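Long-range contacts in malate dehydrogenase (Pyrococcus horikoshii, PDB 1V9N), which catalyses the NAD-dependent oxidation of (S)-malate to oxaloacetate, working as a homodimer of the LDH2/MDH2 oxidoreductase family: residues G66-V72 with T271-G275; E141-G145 with V284-E288; L165-I170 with L248-D253. The contacts are given in a common frame with arbitrary orientation. Residues are numbered along the deposited sequence.

Contact 1: G66-V72 with T271-G275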
loop_
_atom_site.group_PDB
_atom_site.type_symbol
_atom_site.label_atom_id
_atom_site.label_comp_id
_atom_site.label_asym_id
_atom_site.label_seq_id
_atom_site.Cartn_x
_atom_site.Cartn_y
_atom_site.Cartn_z
ATOM N N GLY A 66 -5.867 27.830 -12.576
ATOM C CA GLY A 66 -6.423 27.806 -11.234
ATOM C C GLY A 66 -6.142 29.096 -10.491
ATOM O O GLY A 66 -6.970 29.576 -9.726
ATOM N N ILE A 67 -4.967 29.667 -10.721
ATOM C CA ILE A 67 -4.591 30.912 -10.063
ATOM C C ILE A 67 -5.442 32.062 -10.601
ATOM O O ILE A 67 -5.973 32.876 -9.842
ATOM C CB ILE A 67 -3.095 31.214 -10.293
ATOM C CG1 ILE A 67 -2.249 30.266 -9.434
ATOM C CG2 ILE A 67 -2.793 32.674 -9.972
ATOM C CD1 ILE A 67 -0.756 30.309 -9.742
ATOM N N ILE A 68 -5.576 32.111 -11.918
ATOM C CA ILE A 68 -6.359 33.151 -12.568
ATOM C C ILE A 68 -7.849 33.060 -12.215
ATOM O O ILE A 68 -8.521 34.082 -12.067
ATOM C CB ILE A 68 -6.162 33.079 -14.102
ATOM C CG1 ILE A 68 -4.740 33.531 -14.446
ATOM C CG2 ILE A 68 -7.220 33.918 -14.819
ATOM C CD1 ILE A 68 -4.373 33.390 -15.921
ATOM N N SER A 69 -8.366 31.846 -12.056
ATOM C CA SER A 69 -9.783 31.688 -11.734
ATOM C C SER A 69 -10.098 31.774 -10.240
ATOM O O SER A 69 -11.266 31.748 -9.845
ATOM C CB SER A 69 -10.298 30.353 -12.265
ATOM O OG SER A 69 -9.867 29.297 -11.432
ATOM N N GLY A 70 -9.064 31.870 -9.408
ATOM C CA GLY A 70 -9.291 31.941 -7.974
ATOM C C GLY A 70 -9.475 30.555 -7.368
ATOM O O GLY A 70 -9.848 30.420 -6.196
ATOM N N GLY A 71 -9.219 29.524 -8.169
ATOM C CA GLY A 71 -9.348 28.156 -7.692
ATOM C C GLY A 71 -8.151 27.760 -6.843
ATOM O O GLY A 71 -8.164 26.733 -6.163
ATOM N N VAL A 72 -7.107 28.582 -6.893
ATOM C CA VAL A 72 -5.894 28.365 -6.114
ATOM C C VAL A 72 -5.652 29.634 -5.296
ATOM O O VAL A 72 -5.562 30.726 -5.852
ATOM C CB VAL A 72 -4.670 28.108 -7.032
ATOM C CG1 VAL A 72 -3.395 28.048 -6.199
ATOM C CG2 VAL A 72 -4.848 26.808 -7.791
ATOM N N THR A 271 -8.568 21.677 -10.488
ATOM C CA THR A 271 -7.830 22.770 -9.861
ATOM C C THR A 271 -8.436 24.166 -10.030
ATOM O O THR A 271 -8.416 24.963 -9.095
ATOM C CB THR A 271 -6.379 22.814 -10.381
ATOM O OG1 THR A 271 -5.760 21.537 -10.178
ATOM C CG2 THR A 271 -5.576 23.885 -9.632
ATOM N N SER A 272 -8.960 24.461 -11.218
ATOM C CA SER A 272 -9.555 25.768 -11.506
ATOM C C SER A 272 -10.783 26.076 -10.662
ATOM O O SER A 272 -11.157 27.237 -10.482
ATOM C CB SER A 272 -9.936 25.858 -12.984
ATOM O OG SER A 272 -8.789 25.754 -13.803
ATOM N N GLU A 273 -11.417 25.028 -10.156
ATOM C CA GLU A 273 -12.603 25.184 -9.332
ATOM C C GLU A 273 -12.251 25.526 -7.897
ATOM O O GLU A 273 -11.228 25.083 -7.375
ATOM C CB GLU A 273 -13.418 23.889 -9.350
ATOM C CG GLU A 273 -14.211 23.675 -10.620
ATOM C CD GLU A 273 -15.383 24.627 -10.717
ATOM O OE1 GLU A 273 -16.347 24.465 -9.936
ATOM O OE2 GLU A 273 -15.335 25.545 -11.560
ATOM N N LYS A 274 -13.091 26.332 -7.261
ATOM C CA LYS A 274 -12.875 26.666 -5.864
ATOM C C LYS A 274 -13.317 25.417 -5.105
ATOM O O LYS A 274 -14.205 24.697 -5.557
ATOM C CB LYS A 274 -13.727 27.871 -5.455
ATOM C CG LYS A 274 -13.260 29.187 -6.054
ATOM C CD LYS A 274 -13.993 30.363 -5.439
ATOM C CE LYS A 274 -13.402 31.684 -5.909
ATOM N NZ LYS A 274 -14.113 32.849 -5.307
ATOM N N GLY A 275 -12.688 25.142 -3.970
ATOM C CA GLY A 275 -13.053 23.961 -3.205
ATOM C C GLY A 275 -12.735 22.639 -3.892
ATOM O O GLY A 275 -13.528 21.702 -3.812
#

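Contact 2: E141-G145 with V284-E288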
loop_
_atom_site.group_PDB
_atom_site.type_symbol
_atom_site.label_atom_id
_atom_site.label_comp_id
_atom_site.label_asym_id
_atom_site.label_seq_id
_atom_site.Cartn_x
_atom_site.Cartn_y
_atom_site.Cartn_z
ATOM N N GLU A 141 16.383 13.302 4.820
ATOM C CA GLU A 141 16.605 13.684 6.208
ATOM C C GLU A 141 16.986 12.458 7.041
ATOM O O GLU A 141 17.109 12.546 8.256
ATOM C CB GLU A 141 15.349 14.340 6.791
ATOM C CG GLU A 141 14.990 15.666 6.147
ATOM C CD GLU A 141 16.044 16.729 6.383
ATOM O OE1 GLU A 141 16.340 17.019 7.561
ATOM O OE2 GLU A 141 16.576 17.277 5.392
ATOM N N GLY A 142 17.171 11.320 6.377
ATOM C CA GLY A 142 17.543 10.097 7.075
ATOM C C GLY A 142 16.365 9.377 7.710
ATOM O O GLY A 142 16.522 8.681 8.714
HETATM N N MSE A 143 15.185 9.532 7.122
HETATM C CA MSE A 143 13.975 8.908 7.650
HETATM C C MSE A 143 13.147 8.268 6.541
HETATM O O MSE A 143 13.398 8.498 5.366
HETATM C CB MSE A 143 13.119 9.962 8.352
HETATM C CG MSE A 143 13.873 10.785 9.375
HETATM SE SE MSE A 143 12.770 12.160 10.147
HETATM C CE MSE A 143 14.173 13.184 11.021
ATOM N N ILE A 144 12.163 7.459 6.925
ATOM C CA ILE A 144 11.282 6.825 5.951
ATOM C C ILE A 144 10.119 7.785 5.713
ATOM O O ILE A 144 9.507 8.293 6.658
ATOM C CB ILE A 144 10.711 5.488 6.464
ATOM C CG1 ILE A 144 11.845 4.472 6.641
ATOM C CG2 ILE A 144 9.631 4.972 5.482
ATOM C CD1 ILE A 144 11.405 3.148 7.222
ATOM N N GLY A 145 9.828 8.050 4.452
ATOM C CA GLY A 145 8.741 8.951 4.142
ATOM C C GLY A 145 7.684 8.260 3.310
ATOM O O GLY A 145 7.997 7.519 2.370
ATOM N N VAL A 284 5.989 9.978 8.425
ATOM C CA VAL A 284 7.435 9.890 8.544
ATOM C C VAL A 284 7.799 9.020 9.730
ATOM O O VAL A 284 7.198 9.114 10.800
ATOM C CB VAL A 284 8.069 11.288 8.750
ATOM C CG1 VAL A 284 9.586 11.177 8.855
ATOM C CG2 VAL A 284 7.678 12.198 7.607
ATOM N N ILE A 285 8.785 8.158 9.528
ATOM C CA ILE A 285 9.260 7.307 10.598
ATOM C C ILE A 285 10.728 7.650 10.777
ATOM O O ILE A 285 11.518 7.518 9.842
ATOM C CB ILE A 285 9.120 5.809 10.244
ATOM C CG1 ILE A 285 7.639 5.439 10.087
ATOM C CG2 ILE A 285 9.753 4.957 11.340
ATOM C CD1 ILE A 285 7.406 3.973 9.700
ATOM N N ASP A 286 11.096 8.121 11.964
ATOM C CA ASP A 286 12.493 8.453 12.216
ATOM C C ASP A 286 13.227 7.151 12.500
ATOM O O ASP A 286 13.179 6.617 13.606
ATOM C CB ASP A 286 12.633 9.408 13.406
ATOM C CG ASP A 286 14.085 9.775 13.687
ATOM O OD1 ASP A 286 14.820 10.100 12.730
ATOM O OD2 ASP A 286 14.493 9.748 14.865
ATOM N N ILE A 287 13.894 6.637 11.478
ATOM C CA ILE A 287 14.627 5.385 11.588
ATOM C C ILE A 287 15.475 5.253 12.856
ATOM O O ILE A 287 15.444 4.218 13.513
ATOM C CB ILE A 287 15.518 5.193 10.344
ATOM C CG1 ILE A 287 14.623 5.014 9.108
ATOM C CG2 ILE A 287 16.445 3.985 10.530
ATOM C CD1 ILE A 287 15.368 5.138 7.786
ATOM N N GLU A 288 16.215 6.304 13.199
ATOM C CA GLU A 288 17.096 6.303 14.375
ATOM C C GLU A 288 16.411 5.888 15.685
ATOM O O GLU A 288 17.035 5.277 16.551
ATOM C CB GLU A 288 17.740 7.689 14.535
ATOM C CG GLU A 288 18.854 7.790 15.585
ATOM C CD GLU A 288 20.120 7.028 15.210
ATOM O OE1 GLU A 288 20.263 6.613 14.039
ATOM O OE2 GLU A 288 20.985 6.853 16.093
HETATM O O HOH W 1 16.797 8.547 11.403
#

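Contact 3: L165-I170 with L248-D253. With NDP (NADPH dihydro-nicotinamide-adenine-dinucleotide phosphate), chain B.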
loop_
_atom_site.group_PDB
_atom_site.type_symbol
_atom_site.label_atom_id
_atom_site.label_comp_id
_atom_site.label_asym_id
_atom_site.label_seq_id
_atom_site.Cartn_x
_atom_site.Cartn_y
_atom_site.Cartn_z
ATOM N N LEU A 165 -13.324 6.261 -8.647
ATOM C CA LEU A 165 -12.130 6.259 -7.807
ATOM C C LEU A 165 -11.005 7.087 -8.428
ATOM O O LEU A 165 -10.945 7.258 -9.649
ATOM C CB LEU A 165 -11.641 4.823 -7.601
ATOM C CG LEU A 165 -12.670 3.809 -7.087
ATOM C CD1 LEU A 165 -12.039 2.430 -7.068
ATOM C CD2 LEU A 165 -13.145 4.203 -5.698
ATOM N N GLY A 166 -10.107 7.590 -7.587
ATOM C CA GLY A 166 -8.994 8.372 -8.094
ATOM C C GLY A 166 -7.803 7.483 -8.401
ATOM O O GLY A 166 -7.782 6.316 -8.013
ATOM N N THR A 167 -6.815 8.021 -9.106
ATOM C CA THR A 167 -5.619 7.258 -9.434
ATOM C C THR A 167 -4.730 7.161 -8.189
ATOM O O THR A 167 -3.687 6.504 -8.186
ATOM C CB THR A 167 -4.872 7.896 -10.616
ATOM O OG1 THR A 167 -4.814 9.317 -10.445
ATOM C CG2 THR A 167 -5.600 7.577 -11.919
ATOM N N ASN A 168 -5.190 7.835 -7.142
ATOM C CA ASN A 168 -4.584 7.856 -5.812
ATOM C C ASN A 168 -3.258 7.125 -5.655
ATOM O O ASN A 168 -3.221 5.943 -5.318
ATOM C CB ASN A 168 -5.613 7.297 -4.834
ATOM C CG ASN A 168 -6.957 7.985 -4.971
ATOM O OD1 ASN A 168 -7.071 8.998 -5.663
ATOM N ND2 ASN A 168 -7.974 7.455 -4.310
ATOM N N PRO A 169 -2.144 7.841 -5.856
ATOM C CA PRO A 169 -0.819 7.236 -5.741
ATOM C C PRO A 169 -0.347 6.986 -4.315
ATOM O O PRO A 169 -0.893 7.532 -3.351
ATOM C CB PRO A 169 0.069 8.238 -6.475
ATOM C CG PRO A 169 -0.539 9.547 -6.075
ATOM C CD PRO A 169 -2.043 9.273 -6.194
ATOM N N ILE A 170 0.668 6.135 -4.208
ATOM C CA ILE A 170 1.297 5.789 -2.945
ATOM C C ILE A 170 2.796 5.896 -3.169
ATOM O O ILE A 170 3.317 5.372 -4.153
ATOM C CB ILE A 170 0.997 4.341 -2.520
ATOM C CG1 ILE A 170 -0.494 4.176 -2.230
ATOM C CG2 ILE A 170 1.846 3.982 -1.303
ATOM C CD1 ILE A 170 -0.903 2.744 -1.917
ATOM N N LEU A 248 -6.508 -0.661 -2.769
ATOM C CA LEU A 248 -5.415 0.266 -2.500
ATOM C C LEU A 248 -5.878 1.701 -2.744
ATOM O O LEU A 248 -5.490 2.624 -2.027
ATOM C CB LEU A 248 -4.219 -0.060 -3.401
ATOM C CG LEU A 248 -3.491 -1.379 -3.107
ATOM C CD1 LEU A 248 -2.551 -1.722 -4.253
ATOM C CD2 LEU A 248 -2.716 -1.255 -1.797
ATOM N N SER A 249 -6.706 1.884 -3.767
ATOM C CA SER A 249 -7.223 3.210 -4.081
ATOM C C SER A 249 -8.092 3.715 -2.938
ATOM O O SER A 249 -8.060 4.897 -2.602
ATOM C CB SER A 249 -8.042 3.180 -5.374
ATOM O OG SER A 249 -8.577 4.460 -5.644
ATOM N N LEU A 250 -8.868 2.815 -2.343
ATOM C CA LEU A 250 -9.740 3.172 -1.225
ATOM C C LEU A 250 -8.933 3.470 0.036
ATOM O O LEU A 250 -9.276 4.361 0.812
ATOM C CB LEU A 250 -10.735 2.046 -0.943
ATOM C CG LEU A 250 -11.751 1.733 -2.044
ATOM C CD1 LEU A 250 -12.810 0.784 -1.483
ATOM C CD2 LEU A 250 -12.407 3.025 -2.542
HETATM N N MSE A 251 -7.868 2.708 0.245
HETATM C CA MSE A 251 -7.006 2.923 1.399
HETATM C C MSE A 251 -6.547 4.375 1.367
HETATM O O MSE A 251 -6.606 5.079 2.372
HETATM C CB MSE A 251 -5.790 1.992 1.330
HETATM C CG MSE A 251 -4.751 2.242 2.410
HETATM SE SE MSE A 251 -3.270 0.988 2.303
HETATM C CE MSE A 251 -2.194 1.921 1.024
ATOM N N VAL A 252 -6.101 4.825 0.198
ATOM C CA VAL A 252 -5.641 6.199 0.037
ATOM C C VAL A 252 -6.729 7.218 0.394
ATOM O O VAL A 252 -6.467 8.180 1.120
ATOM C CB VAL A 252 -5.174 6.465 -1.410
ATOM C CG1 VAL A 252 -4.893 7.953 -1.605
ATOM C CG2 VAL A 252 -3.940 5.650 -1.715
ATOM N N ASP A 253 -7.940 7.013 -0.119
ATOM C CA ASP A 253 -9.050 7.930 0.152
ATOM C C ASP A 253 -9.482 7.902 1.618
ATOM O O ASP A 253 -9.905 8.915 2.171
ATOM C CB ASP A 253 -10.256 7.595 -0.733
ATOM C CG ASP A 253 -10.440 8.584 -1.874
ATOM O OD1 ASP A 253 -10.354 9.810 -1.634
ATOM O OD2 ASP A 253 -10.691 8.137 -3.007
HETATM P PA NDP B . 5.434 4.026 -12.941
HETATM O O1A NDP B . 6.166 4.904 -13.821
HETATM O O2A NDP B . 4.768 2.760 -13.407
HETATM O O5B NDP B . 6.435 3.668 -11.692
HETATM C C5B NDP B . 6.006 2.828 -10.604
HETATM C C4B NDP B . 7.202 2.766 -9.634
HETATM O O4B NDP B . 7.916 1.576 -10.015
HETATM C C3B NDP B . 8.208 3.883 -9.663
HETATM O O3B NDP B . 8.642 4.128 -8.291
HETATM C C2B NDP B . 9.346 3.419 -10.502
HETATM O O2B NDP B . 10.632 4.020 -10.271
HETATM C C1B NDP B . 9.268 1.940 -10.285
HETATM N N9A NDP B . 9.668 1.107 -11.453
HETATM C C8A NDP B . 9.432 1.321 -12.840
HETATM N N7A NDP B . 9.926 0.340 -13.560
HETATM C C5A NDP B . 10.494 -0.540 -12.683
HETATM C C6A NDP B . 11.179 -1.791 -12.808
HETATM N N6A NDP B . 11.370 -2.335 -14.014
HETATM N N1A NDP B . 11.639 -2.437 -11.681
HETATM C C2A NDP B . 11.444 -1.889 -10.437
HETATM N N3A NDP B . 10.807 -0.720 -10.215
HETATM C C4A NDP B . 10.351 -0.087 -11.388
HETATM O O3 NDP B . 4.342 4.770 -12.090
HETATM P PN NDP B . 2.984 5.555 -12.322
HETATM O O1N NDP B . 1.975 4.803 -11.582
HETATM O O2N NDP B . 2.872 5.595 -13.820
HETATM O O5D NDP B . 3.337 6.967 -11.679
HETATM C C5D NDP B . 3.000 8.230 -12.320
HETATM C C4D NDP B . 3.474 9.443 -11.431
HETATM O O4D NDP B . 2.353 10.297 -11.285
HETATM C C3D NDP B . 3.935 9.122 -9.987
HETATM O O3D NDP B . 5.098 9.912 -9.707
HETATM C C2D NDP B . 2.745 9.445 -9.100
HETATM O O2D NDP B . 3.151 9.809 -7.797
HETATM C C1D NDP B . 2.066 10.578 -9.914
HETATM N N1N NDP B . 0.590 10.651 -9.741
HETATM C C2N NDP B . 0.085 11.824 -9.112
HETATM C C3N NDP B . -1.358 11.909 -8.948
HETATM C C7N NDP B . -1.942 13.097 -8.316
HETATM O O7N NDP B . -3.159 13.246 -8.148
HETATM N N7N NDP B . -1.141 14.106 -7.877
HETATM C C4N NDP B . -2.162 10.830 -9.427
HETATM C C5N NDP B . -1.646 9.692 -10.033
HETATM C C6N NDP B . -0.266 9.598 -10.198
HETATM P P2B NDP B . 11.283 5.143 -11.125
HETATM O O1X NDP B . 12.682 4.694 -11.211
HETATM O O2X NDP B . 11.170 6.454 -10.415
HETATM O O3X NDP B . 10.615 5.203 -12.495
HETATM O O HOH W 2 -10.682 6.426 -4.828
#

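Contact 1: G66-V72 with T271-G275
Ser69, in the last turn of helix 60-69, takes the p rotamer (chi1 77°) and aims its hydroxyl at the loop 271-275, where OG donates a short hydrogen bond to Ser272 O (2.6 Å). Ser69 OG also accepts a weak bond from Gly71 N (3.3 Å). The helix ends here in a Schellman motif: Gly70 turns to positive phi, Gly71 N bonds weakly to Gly66 O (2.7 Å) and Gly70 N to Ile67 O (3.3 Å). Glycines let the backbones meet directly, with Gly66 CA 3.7 Å from Ser272 CA; a beta carbon on Gly71 would run into the carbonyls of Thr271 and Ser272. Lys274 lies extended beside the turn, chi2 to chi4 all t, its CG 3.6 Å from Gly70 O. Ser272 and Glu273, both m at chi1, direct their CA-to-CB bonds away from the helix. Thr271, also m, sets CG2 against Val72 CG2 (3.5 Å), while its OG1 bonds to Arg62 one helical turn before Gly66.

Contact 2: E141-G145 with V284-E288
Two backbone hydrogen bonds join the segments: Ile144 N donates to Ile285 O (3.0 Å, 162°) and Ile285 N to Ile144 O (3.0 Å, 161°), making Ile144 and Ile285 an antiparallel hydrogen-bonded pair. Ile144 O also receives a CA-H...O contact from Val284 CA at 3.2 Å. Beyond Met143 and Asp286 the chains diverge, and a water bridges them, donating to Gly142 O (2.7 Å) and Asp286 OD1 (2.8 Å) and accepting from Glu288 N (2.9 Å). The other carboxylate oxygen of Asp286, OD2, bonds to His289. Strands 144-149 and 278-285 are neighbours inside the mixed seven-stranded sheet, and the contact lies where the first begins and the second finishes. Gly142, with positive phi, closes the preceding helix 132-139 as the C-prime residue of a Schellman motif, so the chain passes almost at once from helix to strand. Side chains pack on both faces of the sheet. On one, selenomethionine Met143 lays SE 3.6 Å from Val284 CG1, and helix 97-115 covers the pair through Lys113, Met105, Ala108 and Ala112. On the other, Ile144 CB sits 4.1 Å from Ile285 CB, and Ile144 CG1 is 3.8 Å from Ile287 CG1; Ile287 CD1 reaches back to Gly142 O (3.8 Å). Phe296 of helix 293-308 packs on Ile144 and Ile287, while Leu259 of the second subunit touches all three isoleucines.

Contact 3: L165-I170 with L248-D253
Asn168 has a rare backbone conformation, phi 5° and psi 91°, and turns its side chain into helix 242-258 while the residues next to it, Thr167 and Pro169, point away toward NADPH. This nicotinamide-binding loop of the LDH2/MDH2-family fold leads into strand 170-174 of the mixed sheet and is backed by a helix that is itself part of the dimer interface, Leu248 packing on Leu248 of the second subunit. Asn168 ND2 donates to Ser249 O (3.1 Å, 166°) and to Asp253 OD2 (3.1 Å, 137°), one helical turn apart; OD2 also bonds to Ser265. A water accepts from Gly166 N (3.0 Å), donates to Asp253 OD2 (2.5 Å) and lies 3.0 Å from Ser249 OG, which is itself 3.1 Å from Gly166 O. Apolar contacts flank this polar core. Leu165 CD2 meets Leu250 CD2 at 3.4 Å, Asn168 CB touches Val252 CG1 at 3.4 Å, and Ile170 sets CG1 3.8 Å from Val252 CG2 and CD1 3.3 Å from CE of selenomethionine Met251. On the cofactor side, Thr167 OG1 approaches C5N of the nicotinamide ring to 3.2 Å, and Pro169 CD lies 3.6 Å from its C4N.

In the fold
Contact 3 is the one that touches NADPH; its cofactor also bonds Asp184 of this chain and His243 and Lys244 of the second subunit, so the site draws on both chains of the dimer. The side chain of Thr271 in contact 1 lies about 9 Å from a bound NADPH, that of Ile144 in contact 2 about 14 Å. Contacts 1 and 2 sit farthest apart, 34 Å between centres, whereas contact 3 is 23 Å from each by centres and about 8 Å from contact 2 by nearest atoms. Along the chain contact 3 nests inside the loops closed by the other two, which cross. Contacts 2 and 3 both touch the second subunit.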